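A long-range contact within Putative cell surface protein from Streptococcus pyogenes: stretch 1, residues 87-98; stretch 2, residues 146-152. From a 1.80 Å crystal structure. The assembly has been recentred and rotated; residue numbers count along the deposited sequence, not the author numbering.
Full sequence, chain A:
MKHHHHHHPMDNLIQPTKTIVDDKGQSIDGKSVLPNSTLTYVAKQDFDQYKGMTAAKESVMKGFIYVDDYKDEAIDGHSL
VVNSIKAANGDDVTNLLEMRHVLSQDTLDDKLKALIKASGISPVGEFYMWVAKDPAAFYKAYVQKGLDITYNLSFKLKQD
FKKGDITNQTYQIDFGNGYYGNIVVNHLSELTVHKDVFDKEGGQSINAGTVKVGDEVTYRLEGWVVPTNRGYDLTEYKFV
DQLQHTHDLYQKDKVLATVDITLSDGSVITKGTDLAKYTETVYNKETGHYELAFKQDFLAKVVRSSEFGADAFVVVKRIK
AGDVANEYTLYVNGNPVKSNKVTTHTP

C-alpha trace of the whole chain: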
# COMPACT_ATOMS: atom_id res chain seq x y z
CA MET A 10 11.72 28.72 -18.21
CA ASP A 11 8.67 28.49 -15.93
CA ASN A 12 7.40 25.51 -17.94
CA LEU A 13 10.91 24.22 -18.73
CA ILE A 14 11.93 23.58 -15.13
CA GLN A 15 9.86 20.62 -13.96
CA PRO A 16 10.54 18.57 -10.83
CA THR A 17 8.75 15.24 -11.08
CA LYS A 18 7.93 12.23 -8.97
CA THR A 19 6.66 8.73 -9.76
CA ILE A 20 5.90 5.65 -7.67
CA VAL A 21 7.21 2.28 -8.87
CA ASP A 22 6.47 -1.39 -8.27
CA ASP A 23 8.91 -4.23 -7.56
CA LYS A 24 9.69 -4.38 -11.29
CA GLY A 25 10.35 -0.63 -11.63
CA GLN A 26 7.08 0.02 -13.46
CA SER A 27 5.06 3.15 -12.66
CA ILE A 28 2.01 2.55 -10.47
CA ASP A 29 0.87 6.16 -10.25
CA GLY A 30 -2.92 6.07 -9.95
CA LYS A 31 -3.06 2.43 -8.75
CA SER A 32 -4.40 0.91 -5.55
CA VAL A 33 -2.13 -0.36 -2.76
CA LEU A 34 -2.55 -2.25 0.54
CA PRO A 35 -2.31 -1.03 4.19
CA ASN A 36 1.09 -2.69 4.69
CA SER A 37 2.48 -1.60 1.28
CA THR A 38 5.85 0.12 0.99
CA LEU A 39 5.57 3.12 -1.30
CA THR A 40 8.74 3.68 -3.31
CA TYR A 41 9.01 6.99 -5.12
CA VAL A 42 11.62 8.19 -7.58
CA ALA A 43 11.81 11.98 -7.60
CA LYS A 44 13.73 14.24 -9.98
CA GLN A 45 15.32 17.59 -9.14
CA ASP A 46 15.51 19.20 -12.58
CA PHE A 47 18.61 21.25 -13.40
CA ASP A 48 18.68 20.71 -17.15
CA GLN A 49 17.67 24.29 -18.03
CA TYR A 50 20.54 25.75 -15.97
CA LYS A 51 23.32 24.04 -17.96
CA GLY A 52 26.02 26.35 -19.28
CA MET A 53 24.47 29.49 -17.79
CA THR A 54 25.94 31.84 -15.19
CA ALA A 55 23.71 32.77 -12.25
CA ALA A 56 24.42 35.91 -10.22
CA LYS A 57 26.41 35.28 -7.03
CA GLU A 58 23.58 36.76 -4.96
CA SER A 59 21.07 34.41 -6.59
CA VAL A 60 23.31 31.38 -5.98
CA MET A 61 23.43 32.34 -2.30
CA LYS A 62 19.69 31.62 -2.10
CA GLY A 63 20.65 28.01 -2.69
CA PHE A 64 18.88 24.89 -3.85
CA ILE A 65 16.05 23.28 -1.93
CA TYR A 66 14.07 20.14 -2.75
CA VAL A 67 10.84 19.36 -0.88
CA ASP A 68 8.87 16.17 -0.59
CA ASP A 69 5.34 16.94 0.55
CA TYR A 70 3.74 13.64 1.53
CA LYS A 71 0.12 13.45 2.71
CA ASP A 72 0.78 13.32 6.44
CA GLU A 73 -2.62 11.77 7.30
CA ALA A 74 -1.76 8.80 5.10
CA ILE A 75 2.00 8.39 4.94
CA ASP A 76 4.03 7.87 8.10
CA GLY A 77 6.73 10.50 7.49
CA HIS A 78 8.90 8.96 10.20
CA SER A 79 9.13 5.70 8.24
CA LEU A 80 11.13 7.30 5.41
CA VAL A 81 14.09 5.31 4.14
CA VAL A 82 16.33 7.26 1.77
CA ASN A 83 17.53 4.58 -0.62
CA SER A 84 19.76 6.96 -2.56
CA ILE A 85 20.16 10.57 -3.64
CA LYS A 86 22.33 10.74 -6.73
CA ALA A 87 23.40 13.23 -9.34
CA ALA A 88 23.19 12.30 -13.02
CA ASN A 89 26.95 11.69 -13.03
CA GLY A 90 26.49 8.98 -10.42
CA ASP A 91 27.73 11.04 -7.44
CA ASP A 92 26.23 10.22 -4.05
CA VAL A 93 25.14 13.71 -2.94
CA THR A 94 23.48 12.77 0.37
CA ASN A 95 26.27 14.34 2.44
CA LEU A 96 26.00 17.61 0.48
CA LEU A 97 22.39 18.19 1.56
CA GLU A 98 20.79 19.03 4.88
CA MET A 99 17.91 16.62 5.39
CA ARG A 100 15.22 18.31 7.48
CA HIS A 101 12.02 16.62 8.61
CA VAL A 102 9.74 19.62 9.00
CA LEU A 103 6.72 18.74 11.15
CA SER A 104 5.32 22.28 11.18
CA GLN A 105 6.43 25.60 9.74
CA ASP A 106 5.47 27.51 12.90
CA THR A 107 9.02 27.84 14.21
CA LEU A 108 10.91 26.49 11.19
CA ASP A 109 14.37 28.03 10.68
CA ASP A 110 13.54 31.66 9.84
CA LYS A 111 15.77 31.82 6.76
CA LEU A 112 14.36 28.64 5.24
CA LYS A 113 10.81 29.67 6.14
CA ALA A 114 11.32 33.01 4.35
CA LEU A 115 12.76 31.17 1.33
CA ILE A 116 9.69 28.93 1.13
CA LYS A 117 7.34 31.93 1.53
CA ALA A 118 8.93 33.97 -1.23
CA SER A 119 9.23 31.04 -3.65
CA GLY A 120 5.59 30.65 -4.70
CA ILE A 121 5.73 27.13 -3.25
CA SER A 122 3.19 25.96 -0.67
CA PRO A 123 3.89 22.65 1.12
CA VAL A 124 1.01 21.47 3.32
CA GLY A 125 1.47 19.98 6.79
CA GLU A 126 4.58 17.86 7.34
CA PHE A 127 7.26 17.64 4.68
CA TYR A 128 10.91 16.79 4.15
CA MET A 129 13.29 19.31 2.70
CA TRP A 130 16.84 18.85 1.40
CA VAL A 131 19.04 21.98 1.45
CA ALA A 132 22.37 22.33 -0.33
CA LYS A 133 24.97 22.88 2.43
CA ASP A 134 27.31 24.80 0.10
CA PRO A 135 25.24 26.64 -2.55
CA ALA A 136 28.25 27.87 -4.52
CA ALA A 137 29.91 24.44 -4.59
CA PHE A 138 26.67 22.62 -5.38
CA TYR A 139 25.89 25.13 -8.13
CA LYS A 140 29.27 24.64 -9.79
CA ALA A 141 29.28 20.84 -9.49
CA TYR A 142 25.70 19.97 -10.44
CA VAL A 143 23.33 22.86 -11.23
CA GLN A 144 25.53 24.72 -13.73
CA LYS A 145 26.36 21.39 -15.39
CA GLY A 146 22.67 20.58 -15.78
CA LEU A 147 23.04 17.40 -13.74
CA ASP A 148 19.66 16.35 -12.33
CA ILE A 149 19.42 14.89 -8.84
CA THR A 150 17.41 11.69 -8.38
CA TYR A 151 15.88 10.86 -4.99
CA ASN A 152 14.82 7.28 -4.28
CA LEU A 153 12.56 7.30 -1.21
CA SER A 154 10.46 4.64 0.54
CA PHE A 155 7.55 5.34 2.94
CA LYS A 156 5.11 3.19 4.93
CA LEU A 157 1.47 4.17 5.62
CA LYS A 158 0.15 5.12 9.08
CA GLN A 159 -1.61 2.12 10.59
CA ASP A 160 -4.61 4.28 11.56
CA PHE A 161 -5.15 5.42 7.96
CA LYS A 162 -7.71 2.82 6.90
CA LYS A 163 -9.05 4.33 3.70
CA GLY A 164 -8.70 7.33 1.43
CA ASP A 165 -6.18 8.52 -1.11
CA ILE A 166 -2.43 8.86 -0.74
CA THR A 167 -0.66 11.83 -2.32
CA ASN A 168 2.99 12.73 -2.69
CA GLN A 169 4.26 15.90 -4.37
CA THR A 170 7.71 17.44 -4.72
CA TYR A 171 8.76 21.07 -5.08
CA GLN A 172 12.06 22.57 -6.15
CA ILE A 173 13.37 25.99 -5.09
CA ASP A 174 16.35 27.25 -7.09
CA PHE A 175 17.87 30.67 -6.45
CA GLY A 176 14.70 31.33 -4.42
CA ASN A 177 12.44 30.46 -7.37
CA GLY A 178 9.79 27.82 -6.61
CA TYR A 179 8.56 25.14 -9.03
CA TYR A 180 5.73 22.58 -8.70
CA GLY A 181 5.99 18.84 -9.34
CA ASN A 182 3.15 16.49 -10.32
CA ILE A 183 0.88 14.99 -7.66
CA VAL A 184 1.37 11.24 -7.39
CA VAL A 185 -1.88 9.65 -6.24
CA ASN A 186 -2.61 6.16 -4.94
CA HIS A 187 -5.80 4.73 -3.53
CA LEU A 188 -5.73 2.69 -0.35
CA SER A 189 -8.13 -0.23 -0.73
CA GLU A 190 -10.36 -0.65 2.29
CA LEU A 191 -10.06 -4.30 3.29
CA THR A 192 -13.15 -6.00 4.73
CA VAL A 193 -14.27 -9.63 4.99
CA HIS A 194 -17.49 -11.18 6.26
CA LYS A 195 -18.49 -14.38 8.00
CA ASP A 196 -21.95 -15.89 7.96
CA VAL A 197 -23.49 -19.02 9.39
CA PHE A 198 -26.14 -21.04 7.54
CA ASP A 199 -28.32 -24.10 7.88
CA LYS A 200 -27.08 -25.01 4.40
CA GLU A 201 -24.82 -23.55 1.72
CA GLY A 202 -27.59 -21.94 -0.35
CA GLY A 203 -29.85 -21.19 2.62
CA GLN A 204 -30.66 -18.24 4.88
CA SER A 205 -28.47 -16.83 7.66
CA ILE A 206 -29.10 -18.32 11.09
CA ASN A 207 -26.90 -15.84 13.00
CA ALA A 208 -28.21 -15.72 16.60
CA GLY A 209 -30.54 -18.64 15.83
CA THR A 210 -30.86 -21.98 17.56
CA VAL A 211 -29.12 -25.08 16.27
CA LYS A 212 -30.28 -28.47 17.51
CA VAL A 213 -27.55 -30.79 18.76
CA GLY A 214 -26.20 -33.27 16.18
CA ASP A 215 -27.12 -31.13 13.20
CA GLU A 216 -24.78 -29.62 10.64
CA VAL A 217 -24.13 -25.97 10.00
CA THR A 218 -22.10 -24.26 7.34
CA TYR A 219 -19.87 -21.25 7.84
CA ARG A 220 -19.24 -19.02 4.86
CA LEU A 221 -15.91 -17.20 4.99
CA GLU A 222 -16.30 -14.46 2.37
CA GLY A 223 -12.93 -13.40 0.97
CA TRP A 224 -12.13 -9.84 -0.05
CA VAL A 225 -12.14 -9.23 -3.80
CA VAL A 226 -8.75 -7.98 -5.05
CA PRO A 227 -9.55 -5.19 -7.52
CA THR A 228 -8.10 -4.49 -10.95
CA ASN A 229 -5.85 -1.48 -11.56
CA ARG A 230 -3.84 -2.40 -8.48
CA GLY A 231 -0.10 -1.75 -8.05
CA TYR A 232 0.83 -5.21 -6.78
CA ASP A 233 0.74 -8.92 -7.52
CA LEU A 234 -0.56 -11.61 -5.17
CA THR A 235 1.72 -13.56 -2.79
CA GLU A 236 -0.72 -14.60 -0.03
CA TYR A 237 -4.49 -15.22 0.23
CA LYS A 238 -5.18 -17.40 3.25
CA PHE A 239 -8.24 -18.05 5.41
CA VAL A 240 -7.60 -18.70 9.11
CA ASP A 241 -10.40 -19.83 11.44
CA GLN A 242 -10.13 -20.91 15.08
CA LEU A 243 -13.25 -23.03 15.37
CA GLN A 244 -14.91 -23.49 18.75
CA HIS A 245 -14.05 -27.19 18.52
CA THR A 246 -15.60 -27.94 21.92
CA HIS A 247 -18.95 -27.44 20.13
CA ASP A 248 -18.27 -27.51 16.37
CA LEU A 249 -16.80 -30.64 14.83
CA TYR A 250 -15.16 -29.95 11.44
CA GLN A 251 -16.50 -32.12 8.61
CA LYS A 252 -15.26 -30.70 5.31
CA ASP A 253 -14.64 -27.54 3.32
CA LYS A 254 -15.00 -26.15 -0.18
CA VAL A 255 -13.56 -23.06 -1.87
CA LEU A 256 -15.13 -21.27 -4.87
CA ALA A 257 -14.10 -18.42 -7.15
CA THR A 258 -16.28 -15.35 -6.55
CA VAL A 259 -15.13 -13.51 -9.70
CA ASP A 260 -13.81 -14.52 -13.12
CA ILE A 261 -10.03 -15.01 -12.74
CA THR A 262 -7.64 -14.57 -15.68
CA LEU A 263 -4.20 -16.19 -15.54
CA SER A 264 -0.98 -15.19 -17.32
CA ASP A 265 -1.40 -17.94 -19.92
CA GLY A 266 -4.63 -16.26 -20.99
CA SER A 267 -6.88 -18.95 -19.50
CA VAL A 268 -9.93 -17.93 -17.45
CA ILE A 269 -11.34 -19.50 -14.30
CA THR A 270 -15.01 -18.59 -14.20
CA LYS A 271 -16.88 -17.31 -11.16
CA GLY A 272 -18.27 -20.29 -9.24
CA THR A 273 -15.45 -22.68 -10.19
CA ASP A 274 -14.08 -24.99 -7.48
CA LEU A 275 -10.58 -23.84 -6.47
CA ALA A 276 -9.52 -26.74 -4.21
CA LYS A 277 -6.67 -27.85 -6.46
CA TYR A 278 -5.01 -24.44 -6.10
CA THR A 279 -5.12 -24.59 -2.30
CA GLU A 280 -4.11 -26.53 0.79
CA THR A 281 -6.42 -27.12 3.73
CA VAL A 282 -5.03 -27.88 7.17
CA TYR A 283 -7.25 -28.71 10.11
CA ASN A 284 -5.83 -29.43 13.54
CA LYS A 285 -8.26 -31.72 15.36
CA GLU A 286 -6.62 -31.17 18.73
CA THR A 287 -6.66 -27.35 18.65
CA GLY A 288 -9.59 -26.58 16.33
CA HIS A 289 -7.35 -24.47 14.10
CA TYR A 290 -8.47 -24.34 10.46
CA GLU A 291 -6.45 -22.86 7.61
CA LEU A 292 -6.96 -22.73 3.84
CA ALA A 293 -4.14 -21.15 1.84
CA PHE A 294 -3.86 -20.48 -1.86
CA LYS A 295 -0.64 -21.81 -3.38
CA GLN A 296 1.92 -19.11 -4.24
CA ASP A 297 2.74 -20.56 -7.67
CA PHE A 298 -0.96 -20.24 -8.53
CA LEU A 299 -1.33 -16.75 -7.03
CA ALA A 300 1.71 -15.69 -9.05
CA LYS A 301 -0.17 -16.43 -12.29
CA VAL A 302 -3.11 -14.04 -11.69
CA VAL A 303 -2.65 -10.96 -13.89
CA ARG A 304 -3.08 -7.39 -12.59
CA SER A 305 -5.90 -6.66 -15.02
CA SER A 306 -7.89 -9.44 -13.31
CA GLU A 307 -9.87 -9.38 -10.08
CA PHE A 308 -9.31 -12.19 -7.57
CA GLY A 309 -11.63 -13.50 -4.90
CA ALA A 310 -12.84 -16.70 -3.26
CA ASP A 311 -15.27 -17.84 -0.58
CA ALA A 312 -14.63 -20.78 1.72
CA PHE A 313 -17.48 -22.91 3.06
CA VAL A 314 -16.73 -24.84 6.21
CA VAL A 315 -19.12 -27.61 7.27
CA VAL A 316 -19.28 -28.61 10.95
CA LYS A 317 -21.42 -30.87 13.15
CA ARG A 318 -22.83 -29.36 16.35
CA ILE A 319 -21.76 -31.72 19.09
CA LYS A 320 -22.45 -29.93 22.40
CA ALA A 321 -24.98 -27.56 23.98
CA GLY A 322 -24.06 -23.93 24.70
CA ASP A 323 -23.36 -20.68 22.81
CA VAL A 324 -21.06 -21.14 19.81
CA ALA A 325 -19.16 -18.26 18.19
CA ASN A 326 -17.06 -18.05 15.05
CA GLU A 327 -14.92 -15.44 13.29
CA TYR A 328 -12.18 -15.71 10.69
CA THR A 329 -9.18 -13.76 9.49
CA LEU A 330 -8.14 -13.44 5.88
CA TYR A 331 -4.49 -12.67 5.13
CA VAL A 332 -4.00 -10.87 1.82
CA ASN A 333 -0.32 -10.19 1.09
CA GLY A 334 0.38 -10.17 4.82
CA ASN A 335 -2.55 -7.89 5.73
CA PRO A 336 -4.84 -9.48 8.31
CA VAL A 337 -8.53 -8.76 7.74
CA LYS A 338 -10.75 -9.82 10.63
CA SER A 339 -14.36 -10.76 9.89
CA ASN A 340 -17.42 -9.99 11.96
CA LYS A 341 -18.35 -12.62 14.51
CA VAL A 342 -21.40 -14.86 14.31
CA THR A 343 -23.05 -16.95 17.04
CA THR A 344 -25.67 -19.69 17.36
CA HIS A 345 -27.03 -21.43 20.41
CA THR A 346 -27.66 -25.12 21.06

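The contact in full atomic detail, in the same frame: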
# COMPACT_ATOMS: atom_id res chain seq x y z
N ALA A 87 23.34 12.35 -8.19
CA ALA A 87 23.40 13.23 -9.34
C ALA A 87 23.46 12.38 -10.60
O ALA A 87 23.79 11.20 -10.54
CB ALA A 87 24.62 14.14 -9.26
N ALA A 88 23.16 13.00 -11.74
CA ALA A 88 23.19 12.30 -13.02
C ALA A 88 24.55 11.69 -13.37
O ALA A 88 24.63 10.76 -14.18
CB ALA A 88 22.73 13.22 -14.12
N ASN A 89 25.62 12.22 -12.78
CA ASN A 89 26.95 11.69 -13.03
C ASN A 89 27.30 10.53 -12.11
O ASN A 89 28.43 10.05 -12.11
CB ASN A 89 28.00 12.81 -12.92
CG ASN A 89 28.16 13.32 -11.50
OD1 ASN A 89 27.38 12.99 -10.61
ND2 ASN A 89 29.18 14.15 -11.29
N GLY A 90 26.32 10.10 -11.33
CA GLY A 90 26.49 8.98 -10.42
C GLY A 90 26.90 9.36 -9.00
O GLY A 90 26.87 8.51 -8.12
N ASP A 91 27.28 10.62 -8.77
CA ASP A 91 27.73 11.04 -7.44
C ASP A 91 26.67 10.82 -6.37
O ASP A 91 25.50 11.17 -6.56
CB ASP A 91 28.13 12.53 -7.42
CG ASP A 91 29.38 12.83 -8.22
OD1 ASP A 91 30.04 11.89 -8.69
OD2 ASP A 91 29.70 14.03 -8.36
N ASP A 92 27.08 10.26 -5.24
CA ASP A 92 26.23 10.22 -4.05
C ASP A 92 26.27 11.62 -3.43
O ASP A 92 27.33 12.06 -2.98
CB ASP A 92 26.76 9.18 -3.06
CG ASP A 92 26.02 9.18 -1.74
OD1 ASP A 92 24.93 9.79 -1.64
OD2 ASP A 92 26.53 8.55 -0.79
N VAL A 93 25.14 12.32 -3.42
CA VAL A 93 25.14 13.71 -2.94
C VAL A 93 24.47 13.86 -1.58
O VAL A 93 24.24 14.99 -1.12
CB VAL A 93 24.53 14.71 -3.97
CG1 VAL A 93 25.31 14.69 -5.26
CG2 VAL A 93 23.06 14.38 -4.23
N THR A 94 24.18 12.73 -0.93
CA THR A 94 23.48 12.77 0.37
C THR A 94 24.20 13.64 1.41
O THR A 94 23.56 14.35 2.18
CB THR A 94 23.25 11.35 0.95
OG1 THR A 94 24.49 10.65 1.03
CG2 THR A 94 22.30 10.57 0.06
N ASN A 95 25.53 13.60 1.43
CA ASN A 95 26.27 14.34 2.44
C ASN A 95 26.43 15.83 2.09
O ASN A 95 27.00 16.60 2.87
CB ASN A 95 27.64 13.71 2.68
CG ASN A 95 27.54 12.29 3.21
OD1 ASN A 95 28.45 11.48 3.04
ND2 ASN A 95 26.42 11.98 3.86
N LEU A 96 25.92 16.22 0.92
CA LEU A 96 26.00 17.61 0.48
C LEU A 96 24.72 18.37 0.78
O LEU A 96 24.62 19.57 0.51
CB LEU A 96 26.25 17.68 -1.02
CG LEU A 96 27.46 16.90 -1.53
CD1 LEU A 96 27.65 17.15 -3.01
CD2 LEU A 96 28.72 17.26 -0.74
N LEU A 97 23.73 17.65 1.33
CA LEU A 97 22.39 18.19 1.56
C LEU A 97 21.97 18.04 3.01
O LEU A 97 22.11 16.96 3.60
CB LEU A 97 21.36 17.43 0.71
CG LEU A 97 21.58 17.39 -0.80
CD1 LEU A 97 20.66 16.36 -1.43
CD2 LEU A 97 21.33 18.77 -1.40
N GLU A 98 21.42 19.11 3.58
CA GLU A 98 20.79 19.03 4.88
C GLU A 98 19.46 18.34 4.68
O GLU A 98 18.66 18.78 3.85
CB GLU A 98 20.52 20.42 5.44
CG GLU A 98 21.75 21.29 5.60
CD GLU A 98 21.49 22.51 6.45
OE1 GLU A 98 20.30 22.88 6.60
OE2 GLU A 98 22.47 23.09 6.97
N GLY A 146 23.94 21.14 -15.37
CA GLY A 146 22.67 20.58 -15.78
C GLY A 146 22.50 19.13 -15.36
O GLY A 146 21.84 18.34 -16.04
N LEU A 147 23.10 18.77 -14.23
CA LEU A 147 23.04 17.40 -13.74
C LEU A 147 21.90 17.22 -12.74
O LEU A 147 22.01 17.64 -11.58
CB LEU A 147 24.38 17.02 -13.09
CG LEU A 147 25.61 17.06 -14.01
CD1 LEU A 147 26.92 16.90 -13.24
CD2 LEU A 147 25.48 15.97 -15.06
N ASP A 148 20.82 16.60 -13.19
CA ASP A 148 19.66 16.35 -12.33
C ASP A 148 20.02 15.52 -11.10
O ASP A 148 20.93 14.69 -11.14
CB ASP A 148 18.55 15.62 -13.08
CG ASP A 148 17.97 16.42 -14.24
OD1 ASP A 148 18.17 17.66 -14.32
OD2 ASP A 148 17.31 15.78 -15.09
N ILE A 149 19.28 15.72 -10.02
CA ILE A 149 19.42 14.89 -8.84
C ILE A 149 18.22 13.96 -8.76
O ILE A 149 17.08 14.40 -8.96
CB ILE A 149 19.52 15.73 -7.55
CG1 ILE A 149 20.49 16.91 -7.73
CG2 ILE A 149 19.94 14.84 -6.37
CD1 ILE A 149 21.92 16.49 -8.09
N THR A 150 18.47 12.68 -8.50
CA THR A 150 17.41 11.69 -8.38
C THR A 150 17.31 11.17 -6.94
O THR A 150 18.30 10.66 -6.39
CB THR A 150 17.63 10.51 -9.35
OG1 THR A 150 17.66 11.01 -10.70
CG2 THR A 150 16.51 9.47 -9.21
N TYR A 151 16.13 11.31 -6.36
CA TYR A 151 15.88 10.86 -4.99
C TYR A 151 15.08 9.56 -5.05
O TYR A 151 14.06 9.48 -5.73
CB TYR A 151 15.08 11.92 -4.21
CG TYR A 151 15.76 13.27 -4.01
CD1 TYR A 151 15.99 14.12 -5.09
CD2 TYR A 151 16.15 13.70 -2.74
CE1 TYR A 151 16.61 15.37 -4.91
CE2 TYR A 151 16.76 14.95 -2.55
CZ TYR A 151 16.99 15.77 -3.63
OH TYR A 151 17.61 17.02 -3.46
N ASN A 152 15.56 8.54 -4.34
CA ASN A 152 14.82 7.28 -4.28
C ASN A 152 14.41 7.07 -2.83
O ASN A 152 15.25 6.84 -1.97
CB ASN A 152 15.72 6.15 -4.76
CG ASN A 152 14.96 4.88 -5.03
OD1 ASN A 152 14.36 4.30 -4.13
ND2 ASN A 152 15.00 4.42 -6.28

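Stretch 2 begins where a helix ends. G146 is the first residue to leave helical geometry, and it closes the helix in a Schellman motif. Its positive phi of 66° favours glycine. It does not touch stretch 1.

L147 makes the first contact. Its CA-to-CB bond points toward stretch 1, and L147 as a whole has the largest area covered by the other stretch of any residue here. CD2 of L147 lies 4.0 Å from CB of A88, an apolar contact between a branched side chain and a single methyl. CD1 of L147 lies 4.1 Å from ND2 of N89. This second approach is van der Waals packing, since a methyl group has no acceptor for the amide N-H.

N89 has its polar partners within its own stretch. D91 N donates to N89 OD1 at 3.0 Å, and N89 ND2 gives a weak bond to D91 OD2 at 3.0 Å. These bonds tie together the turn region of stretch 1. A type I turn runs from A87 to G90, with G90 N bonded to A87 O at 2.9 Å. A87 N donates to D91 O at 3.0 Å.

D148 contributes through its backbone. A88 N donates to D148 O at 2.9 Å, but the N-H...O angle is 123° and the bond is weak. The same carbonyl oxygen also meets A87: CA of A87 lies 3.4 Å from O of D148 in a CA-H...O contact. The carboxylate of D148 leads away from stretch 1, and its OD1 is bonded elsewhere in the structure.

I149 starts the strand of stretch 2. It pairs with A87 in an antiparallel bridge of the non-hydrogen-bonded kind, with the two CA atoms 4.3 Å apart. Both side chains lie on the same face of the sheet. CD1 of I149 reaches CB of A87 at 3.8 Å. CG2 of I149 meets CG2 of V93, also at 3.8 Å. The atoms that meet are aliphatic carbons, and all three residues are buried, so the contact keeps apolar surface away from water.

T150 points sideways and makes no close contact with stretch 1.

Y151 also starts sideways, but its ring carries the side chain nearer to stretch 1. CD1 of L97 lies 3.7 Å from OH and 4.3 Å from CE2 of Y151. The leucine methyl packs obliquely against the hydroxyl end of the ring. The hydroxyl finds its hydrogen bond elsewhere in the structure.

N152 continues the strand beyond reach of stretch 1. Together the two stretches bury 350 Å², counting both sides.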